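Local coordinates for african horse sickness virus (serotype 4) VP7 (African horsesickness virus, PDB 1AHS), which forms, as a homotrimer, the surface of the viral core, binds VP3 and host cell-surface receptors, and is represented here by its top domain, at the interface of chains A and B. Coordinates in Å, arbitrary orientation; residue numbers count along the deposited sequence, not the author numbering. Chains: chain A/B, African horse sickness virus (serotype 4) VP7.

Contact 1: the interface of chains A and B. Residues chain A 12-15, 70; chain B 12, 15.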
loop_
_atom_site.group_PDB
_atom_site.type_symbol
_atom_site.label_atom_id
_atom_site.label_comp_id
_atom_site.label_asym_id
_atom_site.label_seq_id
_atom_site.Cartn_x
_atom_site.Cartn_y
_atom_site.Cartn_z
ATOM N N GLN A 12 3.439 3.060 -7.573
ATOM C CA GLN A 12 2.886 3.653 -6.352
ATOM C C GLN A 12 1.381 3.558 -6.381
ATOM O O GLN A 12 0.741 3.993 -7.329
ATOM C CB GLN A 12 3.268 5.128 -6.188
ATOM C CG GLN A 12 2.744 5.706 -4.894
ATOM C CD GLN A 12 2.796 7.186 -4.856
ATOM O OE1 GLN A 12 2.721 7.843 -5.892
ATOM N NE2 GLN A 12 2.893 7.737 -3.668
ATOM N N SER A 13 0.808 2.983 -5.342
ATOM C CA SER A 13 -0.630 2.875 -5.292
ATOM C C SER A 13 -1.304 4.235 -5.312
ATOM O O SER A 13 -0.844 5.170 -4.662
ATOM C CB SER A 13 -1.048 2.135 -4.027
ATOM O OG SER A 13 -2.414 2.343 -3.710
ATOM N N GLY A 14 -2.411 4.311 -6.048
ATOM C CA GLY A 14 -3.215 5.507 -6.115
ATOM C C GLY A 14 -2.814 6.666 -6.973
ATOM O O GLY A 14 -3.523 7.667 -6.980
ATOM N N ARG A 15 -1.734 6.539 -7.719
ATOM C CA ARG A 15 -1.240 7.605 -8.586
ATOM C C ARG A 15 -1.703 7.377 -10.002
ATOM O O ARG A 15 -1.282 6.428 -10.644
ATOM C CB ARG A 15 0.282 7.616 -8.551
ATOM C CG ARG A 15 0.912 8.673 -9.415
ATOM C CD ARG A 15 2.254 9.094 -8.823
ATOM N NE ARG A 15 2.148 9.941 -7.628
ATOM C CZ ARG A 15 2.168 11.273 -7.678
ATOM N NH1 ARG A 15 2.286 11.874 -8.858
ATOM N NH2 ARG A 15 2.087 12.014 -6.577
ATOM N N CYS A 70 -4.687 10.292 -6.599
ATOM C CA CYS A 70 -4.193 11.536 -7.122
ATOM C C CYS A 70 -3.906 11.565 -8.602
ATOM O O CYS A 70 -3.807 10.529 -9.258
ATOM C CB CYS A 70 -2.955 11.975 -6.351
ATOM S SG CYS A 70 -1.506 11.035 -6.637
ATOM N N GLN B 12 -6.087 5.936 -1.185
ATOM C CA GLN B 12 -4.656 5.841 -1.344
ATOM C C GLN B 12 -4.066 6.001 -0.007
ATOM O O GLN B 12 -4.419 6.897 0.732
ATOM C CB GLN B 12 -4.119 6.940 -2.256
ATOM C CG GLN B 12 -2.607 6.935 -2.379
ATOM C CD GLN B 12 -2.050 8.122 -3.122
ATOM O OE1 GLN B 12 -2.500 9.250 -2.964
ATOM N NE2 GLN B 12 -1.012 7.879 -3.891
ATOM N N ARG B 15 -2.376 9.623 2.077
ATOM C CA ARG B 15 -2.847 10.907 1.593
ATOM C C ARG B 15 -3.841 11.508 2.594
ATOM O O ARG B 15 -4.922 10.969 2.806
ATOM C CB ARG B 15 -3.490 10.765 0.214
ATOM C CG ARG B 15 -4.028 12.108 -0.341
ATOM C CD ARG B 15 -4.288 12.040 -1.833
ATOM N NE ARG B 15 -3.043 12.083 -2.573
ATOM C CZ ARG B 15 -2.518 13.200 -3.062
ATOM N NH1 ARG B 15 -3.147 14.355 -2.883
ATOM N NH2 ARG B 15 -1.372 13.152 -3.746
#

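Contact 2: the interface of chains A and B. Residues chain A 67-68, 78; chain B 9, 17, 24.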
loop_
_atom_site.group_PDB
_atom_site.type_symbol
_atom_site.label_atom_id
_atom_site.label_comp_id
_atom_site.label_asym_id
_atom_site.label_seq_id
_atom_site.Cartn_x
_atom_site.Cartn_y
_atom_site.Cartn_z
ATOM N N ARG A 67 -11.665 5.875 -3.207
ATOM C CA ARG A 67 -12.361 7.078 -2.782
ATOM C C ARG A 67 -11.513 8.324 -3.030
ATOM O O ARG A 67 -12.034 9.362 -3.358
ATOM C CB ARG A 67 -12.703 6.937 -1.308
ATOM C CG ARG A 67 -13.264 8.165 -0.685
ATOM C CD ARG A 67 -14.573 8.580 -1.292
ATOM N NE ARG A 67 -15.400 9.106 -0.221
ATOM C CZ ARG A 67 -15.653 10.395 -0.032
ATOM N NH1 ARG A 67 -15.172 11.293 -0.892
ATOM N NH2 ARG A 67 -16.236 10.786 1.111
ATOM N N ILE A 68 -10.233 8.275 -2.699
ATOM C CA ILE A 68 -9.356 9.388 -3.019
ATOM C C ILE A 68 -8.016 8.816 -3.550
ATOM O O ILE A 68 -7.579 7.733 -3.169
ATOM C CB ILE A 68 -9.124 10.415 -1.869
ATOM C CG1 ILE A 68 -8.264 9.814 -0.831
ATOM C CG2 ILE A 68 -10.384 10.918 -1.244
ATOM C CD1 ILE A 68 -7.164 10.727 -0.541
ATOM N N GLU A 78 -11.212 12.158 -6.663
ATOM C CA GLU A 78 -12.114 11.119 -6.148
ATOM C C GLU A 78 -12.660 10.277 -7.295
ATOM O O GLU A 78 -12.953 10.833 -8.357
ATOM C CB GLU A 78 -13.294 11.741 -5.465
ATOM C CG GLU A 78 -12.958 12.551 -4.276
ATOM C CD GLU A 78 -14.188 12.805 -3.438
ATOM O OE1 GLU A 78 -15.151 11.975 -3.505
ATOM O OE2 GLU A 78 -14.173 13.825 -2.709
ATOM N N GLU B 9 -14.982 0.595 -0.465
ATOM C CA GLU B 9 -14.109 1.586 -1.031
ATOM C C GLU B 9 -12.876 1.625 -0.173
ATOM O O GLU B 9 -12.903 1.231 0.983
ATOM C CB GLU B 9 -14.771 2.949 -1.064
ATOM C CG GLU B 9 -15.055 3.524 0.285
ATOM C CD GLU B 9 -15.822 4.846 0.201
ATOM O OE1 GLU B 9 -16.515 5.052 -0.827
ATOM O OE2 GLU B 9 -15.716 5.680 1.154
ATOM N N TYR B 17 -6.800 13.069 4.314
ATOM C CA TYR B 17 -8.168 13.340 3.921
ATOM C C TYR B 17 -9.106 13.307 5.130
ATOM O O TYR B 17 -9.447 12.250 5.656
ATOM C CB TYR B 17 -8.625 12.335 2.905
ATOM C CG TYR B 17 -10.025 12.592 2.412
ATOM C CD1 TYR B 17 -10.332 13.753 1.734
ATOM C CD2 TYR B 17 -11.045 11.665 2.616
ATOM C CE1 TYR B 17 -11.618 14.000 1.262
ATOM C CE2 TYR B 17 -12.335 11.895 2.146
ATOM C CZ TYR B 17 -12.615 13.069 1.472
ATOM O OH TYR B 17 -13.891 13.345 1.021
ATOM N N ARG B 24 -10.551 11.079 10.668
ATOM C CA ARG B 24 -11.220 10.296 9.636
ATOM C C ARG B 24 -10.393 9.083 9.372
ATOM O O ARG B 24 -9.172 9.122 9.421
ATOM C CB ARG B 24 -11.497 11.031 8.324
ATOM C CG ARG B 24 -12.417 10.155 7.423
ATOM C CD ARG B 24 -13.088 10.892 6.257
ATOM N NE ARG B 24 -13.832 9.991 5.358
ATOM C CZ ARG B 24 -13.302 8.968 4.680
ATOM N NH1 ARG B 24 -12.008 8.682 4.786
ATOM N NH2 ARG B 24 -14.064 8.241 3.869
#

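Contact 3: the interface of chains A and B. Residues chain A 69-70, 74-76; chain B 12, 15, 72-74.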
loop_
_atom_site.group_PDB
_atom_site.type_symbol
_atom_site.label_atom_id
_atom_site.label_comp_id
_atom_site.label_asym_id
_atom_site.label_seq_id
_atom_site.Cartn_x
_atom_site.Cartn_y
_atom_site.Cartn_z
ATOM N N PHE A 69 -7.451 9.494 -4.535
ATOM C CA PHE A 69 -6.217 9.083 -5.156
ATOM C C PHE A 69 -5.660 10.362 -5.711
ATOM O O PHE A 69 -6.173 11.438 -5.393
ATOM C CB PHE A 69 -6.471 8.039 -6.274
ATOM C CG PHE A 69 -7.373 8.515 -7.467
ATOM C CD1 PHE A 69 -8.764 8.460 -7.401
ATOM C CD2 PHE A 69 -6.803 8.943 -8.687
ATOM C CE1 PHE A 69 -9.553 8.817 -8.511
ATOM C CE2 PHE A 69 -7.605 9.297 -9.794
ATOM C CZ PHE A 69 -8.971 9.230 -9.687
ATOM N N CYS A 70 -4.687 10.292 -6.599
ATOM C CA CYS A 70 -4.193 11.536 -7.122
ATOM C C CYS A 70 -3.906 11.565 -8.602
ATOM O O CYS A 70 -3.807 10.529 -9.258
ATOM C CB CYS A 70 -2.955 11.975 -6.351
ATOM S SG CYS A 70 -1.506 11.035 -6.637
ATOM N N GLY A 74 0.010 15.443 -8.312
ATOM C CA GLY A 74 -0.186 15.310 -6.888
ATOM C C GLY A 74 -1.467 15.767 -6.259
ATOM O O GLY A 74 -1.610 15.569 -5.064
ATOM N N ALA A 75 -2.409 16.307 -7.021
ATOM C CA ALA A 75 -3.654 16.799 -6.459
ATOM C C ALA A 75 -4.616 15.662 -6.159
ATOM O O ALA A 75 -4.563 14.649 -6.829
ATOM C CB ALA A 75 -4.273 17.797 -7.411
ATOM N N SER A 76 -5.408 15.789 -5.089
ATOM C CA SER A 76 -6.383 14.767 -4.693
ATOM C C SER A 76 -7.503 14.747 -5.701
ATOM O O SER A 76 -7.966 15.789 -6.153
ATOM C CB SER A 76 -6.978 15.054 -3.307
ATOM O OG SER A 76 -5.947 15.062 -2.337
ATOM N N GLN B 12 -6.087 5.936 -1.185
ATOM C CA GLN B 12 -4.656 5.841 -1.344
ATOM C C GLN B 12 -4.066 6.001 -0.007
ATOM O O GLN B 12 -4.419 6.897 0.732
ATOM C CB GLN B 12 -4.119 6.940 -2.256
ATOM C CG GLN B 12 -2.607 6.935 -2.379
ATOM C CD GLN B 12 -2.050 8.122 -3.122
ATOM O OE1 GLN B 12 -2.500 9.250 -2.964
ATOM N NE2 GLN B 12 -1.012 7.879 -3.891
ATOM N N ARG B 15 -2.376 9.623 2.077
ATOM C CA ARG B 15 -2.847 10.907 1.593
ATOM C C ARG B 15 -3.841 11.508 2.594
ATOM O O ARG B 15 -4.922 10.969 2.806
ATOM C CB ARG B 15 -3.490 10.765 0.214
ATOM C CG ARG B 15 -4.028 12.108 -0.341
ATOM C CD ARG B 15 -4.288 12.040 -1.833
ATOM N NE ARG B 15 -3.043 12.083 -2.573
ATOM C CZ ARG B 15 -2.518 13.200 -3.062
ATOM N NH1 ARG B 15 -3.147 14.355 -2.883
ATOM N NH2 ARG B 15 -1.372 13.152 -3.746
ATOM N N PRO B 72 -3.278 17.368 0.924
ATOM C CA PRO B 72 -4.121 17.220 -0.245
ATOM C C PRO B 72 -3.573 17.724 -1.551
ATOM O O PRO B 72 -4.132 17.393 -2.591
ATOM C CB PRO B 72 -5.350 17.969 0.157
ATOM C CG PRO B 72 -5.425 17.668 1.597
ATOM C CD PRO B 72 -4.032 18.001 2.007
ATOM N N GLN B 73 -2.462 18.463 -1.504
ATOM C CA GLN B 73 -1.804 19.006 -2.690
ATOM C C GLN B 73 -0.627 18.201 -3.222
ATOM O O GLN B 73 -0.043 18.590 -4.252
ATOM C CB GLN B 73 -1.305 20.423 -2.449
ATOM C CG GLN B 73 -2.308 21.516 -2.754
ATOM C CD GLN B 73 -3.240 21.761 -1.594
ATOM O OE1 GLN B 73 -4.451 21.969 -1.785
ATOM N NE2 GLN B 73 -2.686 21.723 -0.366
ATOM N N GLY B 74 -0.189 17.184 -2.469
ATOM C CA GLY B 74 0.899 16.305 -2.912
ATOM C C GLY B 74 2.242 16.508 -2.258
ATOM O O GLY B 74 3.180 15.728 -2.478
#

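Contact 4: the interface of chains A and B. Residues chain A 64-65, 119; chain B 4-5, 7-10, 29.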
loop_
_atom_site.group_PDB
_atom_site.type_symbol
_atom_site.label_atom_id
_atom_site.label_comp_id
_atom_site.label_asym_id
_atom_site.label_seq_id
_atom_site.Cartn_x
_atom_site.Cartn_y
_atom_site.Cartn_z
ATOM N N ARG A 64 -12.545 -2.626 -5.494
ATOM C CA ARG A 64 -13.233 -1.492 -4.898
ATOM C C ARG A 64 -12.632 -0.306 -5.558
ATOM O O ARG A 64 -11.525 -0.395 -6.063
ATOM C CB ARG A 64 -13.040 -1.326 -3.387
ATOM C CG ARG A 64 -12.111 -2.243 -2.714
ATOM C CD ARG A 64 -12.921 -3.256 -1.995
ATOM N NE ARG A 64 -12.375 -3.614 -0.692
ATOM C CZ ARG A 64 -11.156 -4.077 -0.490
ATOM N NH1 ARG A 64 -10.288 -4.249 -1.492
ATOM N NH2 ARG A 64 -10.830 -4.423 0.724
ATOM N N PRO A 65 -13.418 0.751 -5.721
ATOM C CA PRO A 65 -12.946 1.984 -6.338
ATOM C C PRO A 65 -12.149 2.733 -5.266
ATOM O O PRO A 65 -12.266 2.418 -4.087
ATOM C CB PRO A 65 -14.252 2.710 -6.684
ATOM C CG PRO A 65 -15.242 2.190 -5.715
ATOM C CD PRO A 65 -14.873 0.769 -5.495
ATOM N N GLN A 119 -9.236 -1.094 -7.548
ATOM C CA GLN A 119 -8.240 -1.960 -6.931
ATOM C C GLN A 119 -8.765 -3.376 -6.913
ATOM O O GLN A 119 -9.909 -3.595 -6.612
ATOM C CB GLN A 119 -7.957 -1.533 -5.501
ATOM C CG GLN A 119 -6.953 -2.415 -4.787
ATOM C CD GLN A 119 -6.849 -2.158 -3.280
ATOM O OE1 GLN A 119 -6.023 -1.338 -2.831
ATOM N NE2 GLN A 119 -7.636 -2.910 -2.486
ATOM N N TYR B 4 -11.078 -6.672 6.667
ATOM C CA TYR B 4 -11.665 -5.552 5.942
ATOM C C TYR B 4 -11.919 -5.833 4.485
ATOM O O TYR B 4 -12.126 -4.908 3.690
ATOM C CB TYR B 4 -10.785 -4.285 6.100
ATOM C CG TYR B 4 -10.406 -3.952 7.544
ATOM C CD1 TYR B 4 -11.319 -4.122 8.584
ATOM C CD2 TYR B 4 -9.093 -3.648 7.886
ATOM C CE1 TYR B 4 -10.914 -4.028 9.924
ATOM C CE2 TYR B 4 -8.694 -3.545 9.220
ATOM C CZ TYR B 4 -9.611 -3.751 10.218
ATOM O OH TYR B 4 -9.207 -3.754 11.519
ATOM N N ALA B 5 -12.003 -7.112 4.140
ATOM C CA ALA B 5 -12.229 -7.493 2.747
ATOM C C ALA B 5 -13.544 -6.989 2.166
ATOM O O ALA B 5 -13.603 -6.666 0.993
ATOM C CB ALA B 5 -12.092 -9.012 2.578
ATOM N N ALA B 7 -15.035 -4.059 2.631
ATOM C CA ALA B 7 -15.126 -2.608 2.566
ATOM C C ALA B 7 -15.525 -2.306 1.137
ATOM O O ALA B 7 -15.011 -2.931 0.213
ATOM C CB ALA B 7 -13.762 -2.022 2.847
ATOM N N VAL B 8 -16.412 -1.352 0.926
ATOM C CA VAL B 8 -16.787 -1.063 -0.447
ATOM C C VAL B 8 -15.947 0.013 -1.171
ATOM O O VAL B 8 -16.181 0.318 -2.342
ATOM C CB VAL B 8 -18.267 -0.755 -0.536
ATOM C CG1 VAL B 8 -19.053 -1.998 -0.237
ATOM C CG2 VAL B 8 -18.614 0.298 0.451
ATOM N N GLU B 9 -14.982 0.595 -0.465
ATOM C CA GLU B 9 -14.109 1.586 -1.031
ATOM C C GLU B 9 -12.876 1.625 -0.173
ATOM O O GLU B 9 -12.903 1.231 0.983
ATOM C CB GLU B 9 -14.771 2.949 -1.064
ATOM C CG GLU B 9 -15.055 3.524 0.285
ATOM C CD GLU B 9 -15.822 4.846 0.201
ATOM O OE1 GLU B 9 -16.515 5.052 -0.827
ATOM O OE2 GLU B 9 -15.716 5.680 1.154
ATOM N N VAL B 10 -11.769 1.985 -0.801
ATOM C CA VAL B 10 -10.483 2.101 -0.142
ATOM C C VAL B 10 -9.910 3.464 -0.574
ATOM O O VAL B 10 -10.549 4.222 -1.317
ATOM C CB VAL B 10 -9.552 0.913 -0.524
ATOM C CG1 VAL B 10 -10.099 -0.366 0.025
ATOM C CG2 VAL B 10 -9.412 0.785 -2.014
ATOM N N ASN B 29 -6.707 -1.687 2.457
ATOM C CA ASN B 29 -6.844 -3.004 1.864
ATOM C C ASN B 29 -7.434 -3.928 2.932
ATOM O O ASN B 29 -7.871 -3.449 3.954
ATOM C CB ASN B 29 -5.492 -3.501 1.317
ATOM C CG ASN B 29 -4.494 -3.924 2.403
ATOM O OD1 ASN B 29 -4.872 -4.365 3.478
ATOM N ND2 ASN B 29 -3.210 -3.866 2.076
#

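Contact 1: the interface of chains A and B
B:Gln12 reaches across to the backbone of A:Ser13 in a homotypic subunit interface, one that joins neighbouring top domains of the VP7 homotrimer. It shows how one glutamine can serve two subunits, since the two ends of its amide face different chains. Its CG stands anti to the backbone N (chi1 176°) and the chain runs on extended, which carries the amide out to the 12-15 loop of chain A. NE2 of B:Gln12 donates to O of A:Ser13 at 2.8 Å, approaching in the plane of that carbonyl, with the bond bent to 151° at the hydrogen. The other end of the amide stays at home: OE1 of B:Gln12 accepts from the guanidinium NE of B:Arg15 at 2.9 Å, almost in line with the carbonyl and in the guanidinium plane. The amide is thus held at both ends, which should fix its rotation. In chain A the equivalent pair is joined too, but less straight, OE1 of A:Gln12 lying somewhat out of the guanidinium plane of A:Arg15. The side chains of A:Gln12 and B:Gln12 cross at about a right angle, their NE2 tips close without bonding. The two arginine tips are also neighbours, and their like charges may repel somewhat. A:Cys70 approaches one face of the B:Arg15 guanidinium near its rim, its CB 3.3 Å from NH2 of B:Arg15 and its SG 3.6 Å from that same nitrogen.

Contact 2: the interface of chains A and B
A:Ile68 and A:Arg67 meet B:Tyr17 in two different ways, one over the ring and one at its hydroxyl, a useful case of an aromatic side chain read by face and tip. The CG2 methyl of A:Ile68 sits over the centre of the B:Tyr17 ring, 3.8 Å from the centroid, in a CH-pi contact. At the phenol end, NH1 of A:Arg67 lies 3.1 Å from OH of B:Tyr17, a hydrogen-bonding distance for this donor and acceptor. The guanidinium and ring planes stand 76° apart, so the two groups meet steeply and do not stack. A:Arg67 is bent at chi2 and chi3 (63° and 143°), which turns its guanidinium between two carboxylates. Its NH1 forms a salt bridge within chain A to OE1 of A:Glu78 at 2.7 Å. NE faces OE2 of B:Glu9 in a longer salt bridge of 3.7 Å, the two side chains running alongside each other. Farther out, the CE2 edge of the B:Tyr17 ring points at the centre of one B:Arg24 guanidinium face, an edge-to-face contact within chain B. The acidic pair probably offsets the nearness of A:Arg67 to B:Arg24. Together these contacts join the top domains of adjacent subunits through an apolar seat bordered by charge.

Contact 3: the interface of chains A and B
Short strands 69-70 and 76-77 of chain A, with the loop residues A:Gly74 and A:Ala75, meet two loop stretches of chain B, one holding B:Gln12 and B:Arg15 and the other B:Pro72 to B:Gly74. In this orbivirus VP7 trimer the example is one of an arginine recognising backbone oxygen. B:Arg15 bends at chi3 (-75°), which swings the guanidinium toward A:Gly74, whose carbonyl oxygen it takes end-on with both terminal nitrogens. NH2 of B:Arg15 donates to O of A:Gly74 at 2.8 Å, and NH1 reaches the same oxygen at 2.9 Å. Both come from the same face of the peptide plane, NH2 well above it, 40° out, and NH1 less tilted. NH1 also donates to the hydroxyl OG of A:Ser76 at 2.9 Å. That hydroxyl is in turn a donor, its OG giving a bond to O of B:Pro72 at 3.0 Å. OG lies anti to the carbonyl carbon of its own residue (chi1 -61°), a setting that keeps it between the arginine and the proline carbonyl. The backbone N of A:Ser76 donates to O of B:Pro72 as well, at 3.2 Å, and the proline oxygen therefore takes two bonds from one residue. This oxygen also lies in plane at the edge of the B:Arg15 guanidinium.

Contact 4: the interface of chains A and B
CG of A:Arg64 is nearly eclipsed with the backbone N (chi1 5°), an unusual torsion, and bends at chi2 (-103°) and chi3 (-141°) then bring the arginine across the loop of B:Ala7 to B:Val10. B:Val10 meets it with CG1, the methyl set anti to its own carbonyl carbon. Their side chains cross at about a right angle. CG1 of B:Val10 lies over the centre of one guanidinium face, 3.9 Å from CZ of A:Arg64, and also touches the aliphatic CG of that arginine. Here a flat charged group is packed on its face by a methyl while its rim meets carbonyl oxygens. At that rim, NH2 of A:Arg64 donates to O of B:Tyr4 at 3.3 Å; the oxygen lies in the guanidinium plane, although the donor is tilted from the carbonyl plane. NE of A:Arg64 makes a weak bond to O of B:Ala7 at 2.9 Å. These bonds read the course of the chain B backbone, while B:Val10 supplies the side-chain packing. The second methyl of B:Val10, CG2, lies against the amide end of A:Gln119 and by O of A:Pro65. CD of A:Pro65 packs 3.4 Å from O of B:Val8. The backbone N of B:Val10 makes a weak bond of 3.4 Å to O of A:Pro65. In the fold, chain A supplies the end of strand 59-65 and, through A:Gln119, strand 116-125, while chain B supplies mainly its N-terminal loop.

Contact 1 and contact 3 lie about 7 Å apart, measured between the centres of their C-alpha atoms, and share A:Cys70, B:Gln12 and B:Arg15, so they work as one continuous patch. By the same measure contact 2 is about 11 Å from contact 1 and about 10 Å from contact 3. Contact 4 lies about 18 Å from contact 3, 14 Å from contact 1 and 11 Å from contact 2, to which B:Glu9 links it. Residues 4-17 of chain B run through all four contacts, joined by 72-74 in contact 3 and B:Arg24 in contact 2. Repeated around the homotrimer, this spreads top-domain association over linked polar and apolar sites.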